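Local coordinates for protein chromosome-partitioning ATPase Soj (Thermus thermophilus, PDB 1WCV) that hydrolyses ATP and, when ATP is bound, binds DNA cooperatively as nucleoprotein filaments, probably to partition the bacterial chromosome, at residues V18-T23 and V138-A143; Y146-V151 and E190-A195; L107-E110 and L114-L117. All coordinates share one frame; numbering follows the deposited sequence.

Contact 1: residues V18-T23 and V138-A143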
ATOM      1  N   VAL A  18      -9.277   6.918  18.097  1.00 32.11           N
ATOM      2  CA  VAL A  18     -10.174   5.968  17.456  1.00 27.02           C
ATOM      3  C   VAL A  18      -9.454   5.086  16.434  1.00 23.53           C
ATOM      4  O   VAL A  18      -9.784   3.909  16.282  1.00 21.25           O
ATOM      5  CB  VAL A  18     -11.335   6.705  16.757  1.00 31.86           C
ATOM      6  CG1 VAL A  18     -10.784   7.783  15.846  1.00 34.97           C
ATOM      7  CG2 VAL A  18     -12.178   5.720  15.955  1.00 34.21           C
ATOM      8  N   GLY A  19      -8.474   5.658  15.742  1.00 21.94           N
ATOM      9  CA  GLY A  19      -7.741   4.906  14.737  1.00 20.72           C
ATOM     10  C   GLY A  19      -7.076   3.660  15.288  1.00 21.52           C
ATOM     11  O   GLY A  19      -7.028   2.619  14.624  1.00 17.64           O
ATOM     12  N   LYS A  20      -6.573   3.757  16.516  1.00 17.07           N
ATOM     13  CA  LYS A  20      -5.890   2.635  17.146  1.00 17.01           C
ATOM     14  C   LYS A  20      -6.838   1.481  17.431  1.00 15.63           C
ATOM     15  O   LYS A  20      -6.556   0.333  17.099  1.00 15.77           O
ATOM     16  CB  LYS A  20      -5.229   3.082  18.452  1.00 17.52           C
ATOM     17  CG  LYS A  20      -4.520   1.953  19.195  1.00 18.37           C
ATOM     18  CD  LYS A  20      -3.958   2.438  20.527  1.00 21.25           C
ATOM     19  CE  LYS A  20      -5.076   2.835  21.484  1.00 24.70           C
ATOM     20  NZ  LYS A  20      -5.831   1.641  21.942  1.00 25.91           N
ATOM     21  N   THR A  21      -7.967   1.792  18.054  1.00 15.21           N
ATOM     22  CA  THR A  21      -8.929   0.751  18.379  1.00 18.03           C
ATOM     23  C   THR A  21      -9.610   0.224  17.123  1.00 16.69           C
ATOM     24  O   THR A  21      -9.884  -0.970  17.019  1.00 16.13           O
ATOM     25  CB  THR A  21      -9.965   1.261  19.398  1.00 22.48           C
ATOM     26  OG1 THR A  21      -9.315   1.425  20.665  1.00 20.99           O
ATOM     27  CG2 THR A  21     -11.112   0.271  19.553  1.00 23.50           C
ATOM     28  N   THR A  22      -9.877   1.107  16.167  1.00 15.95           N
ATOM     29  CA  THR A  22     -10.492   0.668  14.920  1.00 19.51           C
ATOM     30  C   THR A  22      -9.521  -0.291  14.237  1.00 15.70           C
ATOM     31  O   THR A  22      -9.936  -1.267  13.607  1.00 13.80           O
ATOM     32  CB  THR A  22     -10.784   1.863  13.988  1.00 21.92           C
ATOM     33  OG1 THR A  22     -11.872   2.626  14.520  1.00 30.56           O
ATOM     34  CG2 THR A  22     -11.156   1.382  12.590  1.00 23.24           C
ATOM     35  N   THR A  23      -8.227  -0.025  14.373  1.00 14.31           N
ATOM     36  CA  THR A  23      -7.231  -0.897  13.768  1.00 13.36           C
ATOM     37  C   THR A  23      -7.189  -2.245  14.478  1.00 13.22           C
ATOM     38  O   THR A  23      -7.093  -3.283  13.825  1.00 14.15           O
ATOM     39  CB  THR A  23      -5.830  -0.268  13.802  1.00 12.25           C
ATOM     40  OG1 THR A  23      -5.819   0.907  12.986  1.00 15.14           O
ATOM     41  CG2 THR A  23      -4.793  -1.244  13.299  1.00 13.29           C
ATOM     42  N   VAL A 138       2.394  -2.561  16.339  1.00 12.43           N
ATOM     43  CA  VAL A 138       1.840  -1.796  15.227  1.00 11.77           C
ATOM     44  C   VAL A 138       1.456  -0.478  15.882  1.00 15.10           C
ATOM     45  O   VAL A 138       0.703  -0.460  16.859  1.00 13.82           O
ATOM     46  CB  VAL A 138       0.587  -2.450  14.618  1.00 15.13           C
ATOM     47  CG1 VAL A 138      -0.106  -1.467  13.667  1.00 16.50           C
ATOM     48  CG2 VAL A 138       0.978  -3.705  13.853  1.00 14.94           C
ATOM     49  N   VAL A 139       2.000   0.616  15.356  1.00 12.24           N
ATOM     50  CA  VAL A 139       1.758   1.953  15.897  1.00 11.61           C
ATOM     51  C   VAL A 139       0.818   2.698  14.961  1.00 11.03           C
ATOM     52  O   VAL A 139       1.243   3.183  13.916  1.00 12.07           O
ATOM     53  CB  VAL A 139       3.081   2.742  16.005  1.00 10.98           C
ATOM     54  CG1 VAL A 139       2.832   4.102  16.682  1.00  9.43           C
ATOM     55  CG2 VAL A 139       4.113   1.928  16.789  1.00 13.99           C
ATOM     56  N   PRO A 140      -0.476   2.776  15.317  1.00 11.66           N
ATOM     57  CA  PRO A 140      -1.469   3.469  14.491  1.00 15.01           C
ATOM     58  C   PRO A 140      -1.441   4.951  14.828  1.00 17.62           C
ATOM     59  O   PRO A 140      -1.616   5.333  15.982  1.00 20.40           O
ATOM     60  CB  PRO A 140      -2.793   2.809  14.898  1.00 15.51           C
ATOM     61  CG  PRO A 140      -2.363   1.516  15.617  1.00 16.87           C
ATOM     62  CD  PRO A 140      -1.148   1.977  16.352  1.00 13.60           C
ATOM     63  N   VAL A 141      -1.195   5.784  13.827  1.00 12.59           N
ATOM     64  CA  VAL A 141      -1.144   7.214  14.067  1.00 13.53           C
ATOM     65  C   VAL A 141      -2.041   7.918  13.071  1.00 16.81           C
ATOM     66  O   VAL A 141      -2.386   7.354  12.042  1.00 14.49           O
ATOM     67  CB  VAL A 141       0.295   7.775  13.915  1.00 13.66           C
ATOM     68  CG1 VAL A 141       1.253   7.003  14.799  1.00 15.66           C
ATOM     69  CG2 VAL A 141       0.741   7.696  12.464  1.00 16.81           C
ATOM     70  N   GLN A 142      -2.445   9.139  13.400  1.00 19.44           N
ATOM     71  CA  GLN A 142      -3.270   9.910  12.486  1.00 23.95           C
ATOM     72  C   GLN A 142      -2.341  10.734  11.626  1.00 23.93           C
ATOM     73  O   GLN A 142      -1.222  11.048  12.033  1.00 23.42           O
ATOM     74  CB  GLN A 142      -4.229  10.825  13.245  1.00 26.43           C
ATOM     75  CG  GLN A 142      -5.354  10.092  13.949  1.00 32.48           C
ATOM     76  CD  GLN A 142      -6.388  11.050  14.512  1.00 39.13           C
ATOM     77  OE1 GLN A 142      -6.992  11.832  13.774  1.00 40.20           O
ATOM     78  NE2 GLN A 142      -6.596  10.998  15.825  1.00 41.77           N
ATOM     79  N   ALA A 143      -2.799  11.076  10.430  1.00 24.96           N
ATOM     80  CA  ALA A 143      -1.989  11.854   9.507  1.00 27.24           C
ATOM     81  C   ALA A 143      -1.945  13.328   9.899  1.00 30.55           C
ATOM     82  O   ALA A 143      -2.458  14.191   9.182  1.00 30.50           O
ATOM     83  CB  ALA A 143      -2.527  11.696   8.087  1.00 27.81           C
TER
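The carbonyl oxygen of Gly-19, which lies beside the ring of Pro-140 across the contact, is gripped twice by Thr-23. The hydroxyl OG1 of Thr-23 donates to Gly-19 O at 2.7 Å, and the amide N of Thr-23 closes the ordinary helical turn on Gly-19 O at 2.9 Å. The two donors come from opposite faces of the carbonyl plane, the hydroxyl tilted 27° from it. A first torsion of -65° places OG1 beside the backbone N and folds it back along the preceding turn, while CG2 stands anti to that nitrogen.

Onto this patch of helix 18-33 the strand 136-142 lowers one proline ring. Pro-140 CB rests 3.8 Å from Lys-20 CA and 4.1 Å from Thr-23 OG1, and its CG lies 4.0 Å from Lys-20 CA, so that CB and CG meet the backbone of Lys-20 and CB also the hydroxyl of Thr-23. The axes of the short helix and strand segments approach to 7.3 Å, with 137° between their chain directions.

Beyond its alpha carbon, Lys-20 meets the ring through CG, 4.2 Å from Pro-140 CG. Its chain then bends at the third and fourth torsions, carrying NZ off to a salt bridge with Asp-118 and a hydrogen bond to the carbonyl of Ala-119. Asp-118 also bonds Thr-21 OG1, and Thr-23 OG1 is hydrogen-bonded to the hydroxyl of Tyr-235.

Gly-19, Lys-20, Thr-21 and Thr-22 bind ATP and ADP, and Thr-21 also the magnesium ion, as expected of a P-loop and the helix that follows it. No hydrogen bond spans the two segments. The nucleotide-binding turn is therefore seated on the central sheet here by van der Waals contact with one proline ring.

Contact 2: residues Y146-V151 and E190-A195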
ATOM      1  N   TYR A 146       1.879  16.142  14.400  1.00 20.64           N
ATOM      2  CA  TYR A 146       2.365  15.706  15.703  1.00 22.87           C
ATOM      3  C   TYR A 146       2.842  14.260  15.663  1.00 21.40           C
ATOM      4  O   TYR A 146       3.658  13.848  16.486  1.00 19.50           O
ATOM      5  CB  TYR A 146       1.294  15.837  16.790  1.00 23.08           C
ATOM      6  CG  TYR A 146       1.821  15.358  18.124  1.00 28.97           C
ATOM      7  CD1 TYR A 146       1.706  14.017  18.499  1.00 29.54           C
ATOM      8  CD2 TYR A 146       2.567  16.207  18.942  1.00 27.83           C
ATOM      9  CE1 TYR A 146       2.337  13.531  19.645  1.00 28.06           C
ATOM     10  CE2 TYR A 146       3.201  15.732  20.087  1.00 27.85           C
ATOM     11  CZ  TYR A 146       3.085  14.391  20.429  1.00 28.65           C
ATOM     12  OH  TYR A 146       3.757  13.901  21.528  1.00 27.38           O
ATOM     13  N   ALA A 147       2.344  13.493  14.701  1.00 18.64           N
ATOM     14  CA  ALA A 147       2.720  12.087  14.613  1.00 17.43           C
ATOM     15  C   ALA A 147       4.222  11.897  14.495  1.00 15.76           C
ATOM     16  O   ALA A 147       4.753  10.874  14.924  1.00 15.57           O
ATOM     17  CB  ALA A 147       2.003  11.418  13.433  1.00 14.22           C
ATOM     18  N   LEU A 148       4.911  12.872  13.911  1.00 16.72           N
ATOM     19  CA  LEU A 148       6.357  12.776  13.758  1.00 17.02           C
ATOM     20  C   LEU A 148       7.036  12.628  15.115  1.00 20.57           C
ATOM     21  O   LEU A 148       7.858  11.734  15.299  1.00 19.51           O
ATOM     22  CB  LEU A 148       6.909  14.012  13.039  1.00 23.70           C
ATOM     23  CG  LEU A 148       6.603  14.121  11.544  1.00 27.51           C
ATOM     24  CD1 LEU A 148       7.002  15.500  11.047  1.00 29.28           C
ATOM     25  CD2 LEU A 148       7.348  13.032  10.777  1.00 28.63           C
ATOM     26  N   GLU A 149       6.693  13.504  16.061  1.00 18.50           N
ATOM     27  CA  GLU A 149       7.283  13.427  17.393  1.00 19.62           C
ATOM     28  C   GLU A 149       6.629  12.328  18.232  1.00 18.03           C
ATOM     29  O   GLU A 149       7.294  11.680  19.040  1.00 17.40           O
ATOM     30  CB  GLU A 149       7.174  14.775  18.118  1.00 23.71           C
ATOM     31  CG  GLU A 149       5.822  15.455  18.016  1.00 36.45           C
ATOM     32  CD  GLU A 149       5.764  16.508  16.919  1.00 42.13           C
ATOM     33  OE1 GLU A 149       5.760  16.140  15.722  1.00 43.57           O
ATOM     34  OE2 GLU A 149       5.724  17.713  17.261  1.00 44.69           O
ATOM     35  N   GLY A 150       5.332  12.112  18.033  1.00 16.41           N
ATOM     36  CA  GLY A 150       4.630  11.076  18.773  1.00 17.61           C
ATOM     37  C   GLY A 150       5.216   9.705  18.487  1.00 16.39           C
ATOM     38  O   GLY A 150       5.417   8.896  19.394  1.00 15.60           O
ATOM     39  N   VAL A 151       5.482   9.438  17.216  1.00 13.48           N
ATOM     40  CA  VAL A 151       6.063   8.161  16.839  1.00 13.88           C
ATOM     41  C   VAL A 151       7.486   8.060  17.377  1.00 15.39           C
ATOM     42  O   VAL A 151       7.872   7.031  17.920  1.00 14.83           O
ATOM     43  CB  VAL A 151       6.077   7.978  15.305  1.00 15.88           C
ATOM     44  CG1 VAL A 151       6.928   6.774  14.929  1.00 16.64           C
ATOM     45  CG2 VAL A 151       4.657   7.784  14.806  1.00 16.65           C
ATOM     46  N   GLU A 190       1.987  12.311   5.317  1.00 16.78           N
ATOM     47  CA  GLU A 190       2.391  10.934   5.038  1.00 16.36           C
ATOM     48  C   GLU A 190       3.793  10.919   4.445  1.00 15.35           C
ATOM     49  O   GLU A 190       4.651  10.130   4.853  1.00 16.36           O
ATOM     50  CB  GLU A 190       1.433  10.262   4.048  1.00 15.66           C
ATOM     51  CG  GLU A 190       1.779   8.793   3.793  1.00 17.45           C
ATOM     52  CD  GLU A 190       0.876   8.145   2.761  1.00 16.48           C
ATOM     53  OE1 GLU A 190      -0.299   8.554   2.663  1.00 20.78           O
ATOM     54  OE2 GLU A 190       1.336   7.218   2.063  1.00 14.58           O
ATOM     55  N   ALA A 191       4.010  11.799   3.471  1.00 14.77           N
ATOM     56  CA  ALA A 191       5.304  11.897   2.806  1.00 15.15           C
ATOM     57  C   ALA A 191       6.408  12.139   3.821  1.00 17.83           C
ATOM     58  O   ALA A 191       7.485  11.542   3.736  1.00 17.73           O
ATOM     59  CB  ALA A 191       5.279  13.023   1.767  1.00 16.73           C
ATOM     60  N   GLN A 192       6.139  13.007   4.793  1.00 18.51           N
ATOM     61  CA  GLN A 192       7.134  13.301   5.815  1.00 20.75           C
ATOM     62  C   GLN A 192       7.329  12.105   6.753  1.00 18.61           C
ATOM     63  O   GLN A 192       8.439  11.833   7.200  1.00 16.31           O
ATOM     64  CB  GLN A 192       6.739  14.564   6.591  1.00 23.51           C
ATOM     65  CG  GLN A 192       7.769  15.015   7.604  1.00 25.78           C
ATOM     66  CD  GLN A 192       9.170  15.079   7.020  1.00 31.75           C
ATOM     67  OE1 GLN A 192       9.361  15.486   5.873  1.00 29.98           O
ATOM     68  NE2 GLN A 192      10.163  14.687   7.815  1.00 33.13           N
ATOM     69  N   LEU A 193       6.262  11.373   7.049  1.00 15.96           N
ATOM     70  CA  LEU A 193       6.413  10.197   7.902  1.00 15.94           C
ATOM     71  C   LEU A 193       7.295   9.162   7.198  1.00 13.95           C
ATOM     72  O   LEU A 193       8.143   8.535   7.823  1.00 14.43           O
ATOM     73  CB  LEU A 193       5.049   9.584   8.239  1.00 16.22           C
ATOM     74  CG  LEU A 193       4.282  10.360   9.317  1.00 18.08           C
ATOM     75  CD1 LEU A 193       2.841   9.884   9.397  1.00 16.98           C
ATOM     76  CD2 LEU A 193       4.987  10.179  10.653  1.00 21.18           C
ATOM     77  N   ARG A 194       7.098   8.993   5.894  1.00 15.37           N
ATOM     78  CA  ARG A 194       7.897   8.039   5.136  1.00 14.91           C
ATOM     79  C   ARG A 194       9.330   8.525   4.967  1.00 16.11           C
ATOM     80  O   ARG A 194      10.261   7.733   4.997  1.00 15.87           O
ATOM     81  CB  ARG A 194       7.267   7.772   3.766  1.00 17.19           C
ATOM     82  CG  ARG A 194       5.941   7.040   3.860  1.00 16.01           C
ATOM     83  CD  ARG A 194       5.434   6.626   2.500  1.00 13.54           C
ATOM     84  NE  ARG A 194       4.049   6.181   2.585  1.00 14.69           N
ATOM     85  CZ  ARG A 194       3.656   5.022   3.104  1.00 15.62           C
ATOM     86  NH1 ARG A 194       4.540   4.156   3.579  1.00 11.91           N
ATOM     87  NH2 ARG A 194       2.364   4.755   3.189  1.00  9.93           N
ATOM     88  N   ALA A 195       9.504   9.831   4.803  1.00 17.28           N
ATOM     89  CA  ALA A 195      10.841  10.386   4.667  1.00 19.15           C
ATOM     90  C   ALA A 195      11.624  10.187   5.961  1.00 17.92           C
ATOM     91  O   ALA A 195      12.808   9.869   5.937  1.00 21.73           O
ATOM     92  CB  ALA A 195      10.764  11.877   4.331  1.00 18.80           C
TER
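Leu-148 and Leu-193 bury the most surface here, with Gln-192 third, and the three interlock where helix 146-164 runs beside helix 185-197. The axes of the short segments approach to 10.0 Å and, running the same way, are inclined by 30°; their alpha carbons come nearest at the two leucines.

The fork of Leu-148 straddles the aliphatic part of Gln-192. Its CD1 meets Gln-192 CG at 3.6 Å, and CD2 touches the same carbon at 3.8 Å, the two side chains crossing at about a right angle. Gln-192 offers that methylene because its CG stands anti to the backbone N (chi1 -175°); the chain then bends at the second torsion, and the contact is made by CG and not by the amide. CD2 of Leu-148 also packs on Leu-193 CD2 at 3.7 Å, here at a slant. Ala-147 CB also lies 4.3 Å from Leu-193 CD2.

Both helices rest on the sheet near its edge strand 170-177: Ala-147 and Val-151 pack on Val-141 of strand 136-142, and Leu-193 on Val-176 of strand 170-177.

On another side of helix 185-197, Arg-194 binds Glu-190 one turn earlier. Both NE and NH2 point at the single oxygen OE2 of Glu-190, which lies in the guanidinium plane; NE meets the anti lone pair of OE2 at 3.0 Å, whereas NH2, also bonded to the carbonyl of Phe-202, comes from above the carboxylate plane.

The chemistry is thus divided by face: hydrocarbon, with no hydrogen bond or salt bridge, joins the two segments, while the charged pair spans one turn of helix 185-197 and, through OE1 of Glu-190, forms a salt bridge with Arg-237 of the second subunit.

Contact 3: residues L107-E110 and L114-L117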
ATOM      1  N   LEU A 107      -0.750 -14.895  29.985  1.00 51.87           N
ATOM      2  CA  LEU A 107      -1.302 -15.093  28.648  1.00 53.03           C
ATOM      3  C   LEU A 107      -1.052 -16.497  28.114  1.00 52.36           C
ATOM      4  O   LEU A 107      -0.157 -16.710  27.298  1.00 51.94           O
ATOM      5  CB  LEU A 107      -0.710 -14.076  27.666  1.00 54.14           C
ATOM      6  CG  LEU A 107      -1.204 -12.631  27.745  1.00 55.04           C
ATOM      7  CD1 LEU A 107      -0.350 -11.757  26.845  1.00 54.88           C
ATOM      8  CD2 LEU A 107      -2.668 -12.561  27.333  1.00 53.74           C
ATOM      9  N   ARG A 108      -1.840 -17.458  28.580  1.00 52.19           N
ATOM     10  CA  ARG A 108      -1.700 -18.829  28.113  1.00 53.29           C
ATOM     11  C   ARG A 108      -2.576 -18.976  26.869  1.00 50.99           C
ATOM     12  O   ARG A 108      -3.603 -19.650  26.883  1.00 49.00           O
ATOM     13  CB  ARG A 108      -2.133 -19.807  29.209  1.00 56.52           C
ATOM     14  CG  ARG A 108      -1.250 -19.748  30.450  1.00 62.56           C
ATOM     15  CD  ARG A 108      -1.682 -20.757  31.501  1.00 68.49           C
ATOM     16  NE  ARG A 108      -3.022 -20.485  32.016  1.00 73.40           N
ATOM     17  CZ  ARG A 108      -3.647 -21.246  32.909  1.00 75.61           C
ATOM     18  NH1 ARG A 108      -4.867 -20.923  33.324  1.00 75.50           N
ATOM     19  NH2 ARG A 108      -3.054 -22.332  33.388  1.00 76.52           N
ATOM     20  N   ASP A 109      -2.140 -18.322  25.797  1.00 49.06           N
ATOM     21  CA  ASP A 109      -2.846 -18.309  24.520  1.00 46.75           C
ATOM     22  C   ASP A 109      -2.177 -19.181  23.462  1.00 47.23           C
ATOM     23  O   ASP A 109      -2.311 -18.922  22.267  1.00 45.02           O
ATOM     24  CB  ASP A 109      -2.912 -16.877  23.999  1.00 44.62           C
ATOM     25  CG  ASP A 109      -1.548 -16.204  23.985  1.00 42.11           C
ATOM     26  OD1 ASP A 109      -0.538 -16.906  23.770  1.00 38.21           O
ATOM     27  OD2 ASP A 109      -1.481 -14.974  24.181  1.00 42.18           O
ATOM     28  N   GLU A 110      -1.458 -20.209  23.896  1.00 47.63           N
ATOM     29  CA  GLU A 110      -0.771 -21.089  22.961  1.00 47.86           C
ATOM     30  C   GLU A 110      -1.696 -21.704  21.913  1.00 45.84           C
ATOM     31  O   GLU A 110      -1.229 -22.243  20.911  1.00 45.91           O
ATOM     32  CB  GLU A 110      -0.023 -22.196  23.716  1.00 51.70           C
ATOM     33  CG  GLU A 110      -0.783 -22.822  24.876  1.00 56.52           C
ATOM     34  CD  GLU A 110      -0.845 -21.919  26.097  1.00 59.81           C
ATOM     35  OE1 GLU A 110       0.216 -21.420  26.531  1.00 60.87           O
ATOM     36  OE2 GLU A 110      -1.956 -21.716  26.630  1.00 61.77           O
ATOM     37  N   LEU A 114      -2.440 -15.929  16.290  1.00 24.12           N
ATOM     38  CA  LEU A 114      -2.118 -14.526  16.535  1.00 22.51           C
ATOM     39  C   LEU A 114      -2.914 -13.918  17.687  1.00 22.02           C
ATOM     40  O   LEU A 114      -4.111 -14.174  17.845  1.00 23.29           O
ATOM     41  CB  LEU A 114      -2.389 -13.706  15.273  1.00 20.07           C
ATOM     42  CG  LEU A 114      -1.691 -14.140  13.986  1.00 25.71           C
ATOM     43  CD1 LEU A 114      -2.328 -13.424  12.813  1.00 21.33           C
ATOM     44  CD2 LEU A 114      -0.203 -13.836  14.064  1.00 25.76           C
ATOM     45  N   VAL A 115      -2.237 -13.096  18.482  1.00 18.95           N
ATOM     46  CA  VAL A 115      -2.861 -12.431  19.616  1.00 19.12           C
ATOM     47  C   VAL A 115      -2.634 -10.926  19.488  1.00 15.73           C
ATOM     48  O   VAL A 115      -1.495 -10.475  19.435  1.00 19.52           O
ATOM     49  CB  VAL A 115      -2.244 -12.911  20.943  1.00 17.30           C
ATOM     50  CG1 VAL A 115      -3.007 -12.303  22.119  1.00 19.99           C
ATOM     51  CG2 VAL A 115      -2.269 -14.436  21.004  1.00 19.95           C
ATOM     52  N   LEU A 116      -3.720 -10.164  19.409  1.00 14.07           N
ATOM     53  CA  LEU A 116      -3.625  -8.705  19.287  1.00 14.33           C
ATOM     54  C   LEU A 116      -3.947  -8.069  20.629  1.00 16.05           C
ATOM     55  O   LEU A 116      -4.955  -8.395  21.248  1.00 17.58           O
ATOM     56  CB  LEU A 116      -4.602  -8.184  18.222  1.00 18.36           C
ATOM     57  CG  LEU A 116      -4.171  -8.283  16.751  1.00 19.67           C
ATOM     58  CD1 LEU A 116      -3.739  -9.699  16.410  1.00 21.95           C
ATOM     59  CD2 LEU A 116      -5.332  -7.854  15.857  1.00 19.12           C
ATOM     60  N   LEU A 117      -3.090  -7.157  21.077  1.00 15.49           N
ATOM     61  CA  LEU A 117      -3.304  -6.490  22.360  1.00 16.28           C
ATOM     62  C   LEU A 117      -3.580  -5.013  22.148  1.00 16.90           C
ATOM     63  O   LEU A 117      -2.678  -4.271  21.775  1.00 18.23           O
ATOM     64  CB  LEU A 117      -2.059  -6.638  23.231  1.00 15.93           C
ATOM     65  CG  LEU A 117      -1.465  -8.035  23.387  1.00 18.62           C
ATOM     66  CD1 LEU A 117      -0.092  -7.929  24.038  1.00 23.35           C
ATOM     67  CD2 LEU A 117      -2.406  -8.907  24.214  1.00 22.19           C
TER
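Leu-107 and Leu-117 make the apolar contact between the loop after helix 102-106 and the strand 114-118 that follows it. Leu-107, the first residue to leave helical geometry, directs CD1 at CD2 of Leu-117, 4.4 Å away, a light methyl-to-methyl touch. Leu-117 also packs on Val-41 of strand 38-42, and Leu-107 on Arg-8.

The second meeting is between a carboxylate and hydrocarbon. Asp-109 lays its acid group against the isopropyl group of Val-115: OD2 is 3.3 Å from CG2 and 3.7 Å from CG1 of Val-115, and the carboxylate carbon CG of Asp-109 lies 3.5 Å from the same CG2. A chi1 of 51° holds CG of Asp-109 between the backbone N and the carbonyl carbon, which brings OD2 foremost onto the valine.

Polar bonding runs past the strand segment instead of across the contact. OD1 of Asp-109 makes a salt bridge with Arg-7, and OD2 has a long, weak ion pair with Arg-8; Val-115 itself is hydrogen-bonded through its backbone to Arg-7 and Ile-9. Within the loop, the amide N of Asp-109 turns back to Leu-107 O at 3.0 Å, a weak bond across the inverse gamma turn centred on Arg-108.

Because Asp-109 is buried, its charge would probably be costly without a counter-charge nearby. The salt bridge to Arg-7, with weaker help from Arg-8, probably offsets that cost; the loop thus meets strand 114-118 through one carboxylate-on-valine contact and one leucine pair.

Contacts 1 and 2 adjoin, their centres 13 Å apart, because strand 136-142 leads directly into helix 146-164. Val-141 of contact 1 turns away from the P-loop helix and packs with its CG1 3.5 Å from Val-151 CG2 of contact 2, so helices pack on both faces of this strand. Contact 3 is nested in the chain between the two segments of contact 1; it reaches the same sheet, with centres 20 Å apart and no direct touch. Contact 1 holds nucleotide-binding residues itself. The side chain of Ala-147 in contact 2 is about 7 Å from that of ATP-binding Lys-15, and that of Leu-117 in contact 3 about 9 Å from that of Lys-20.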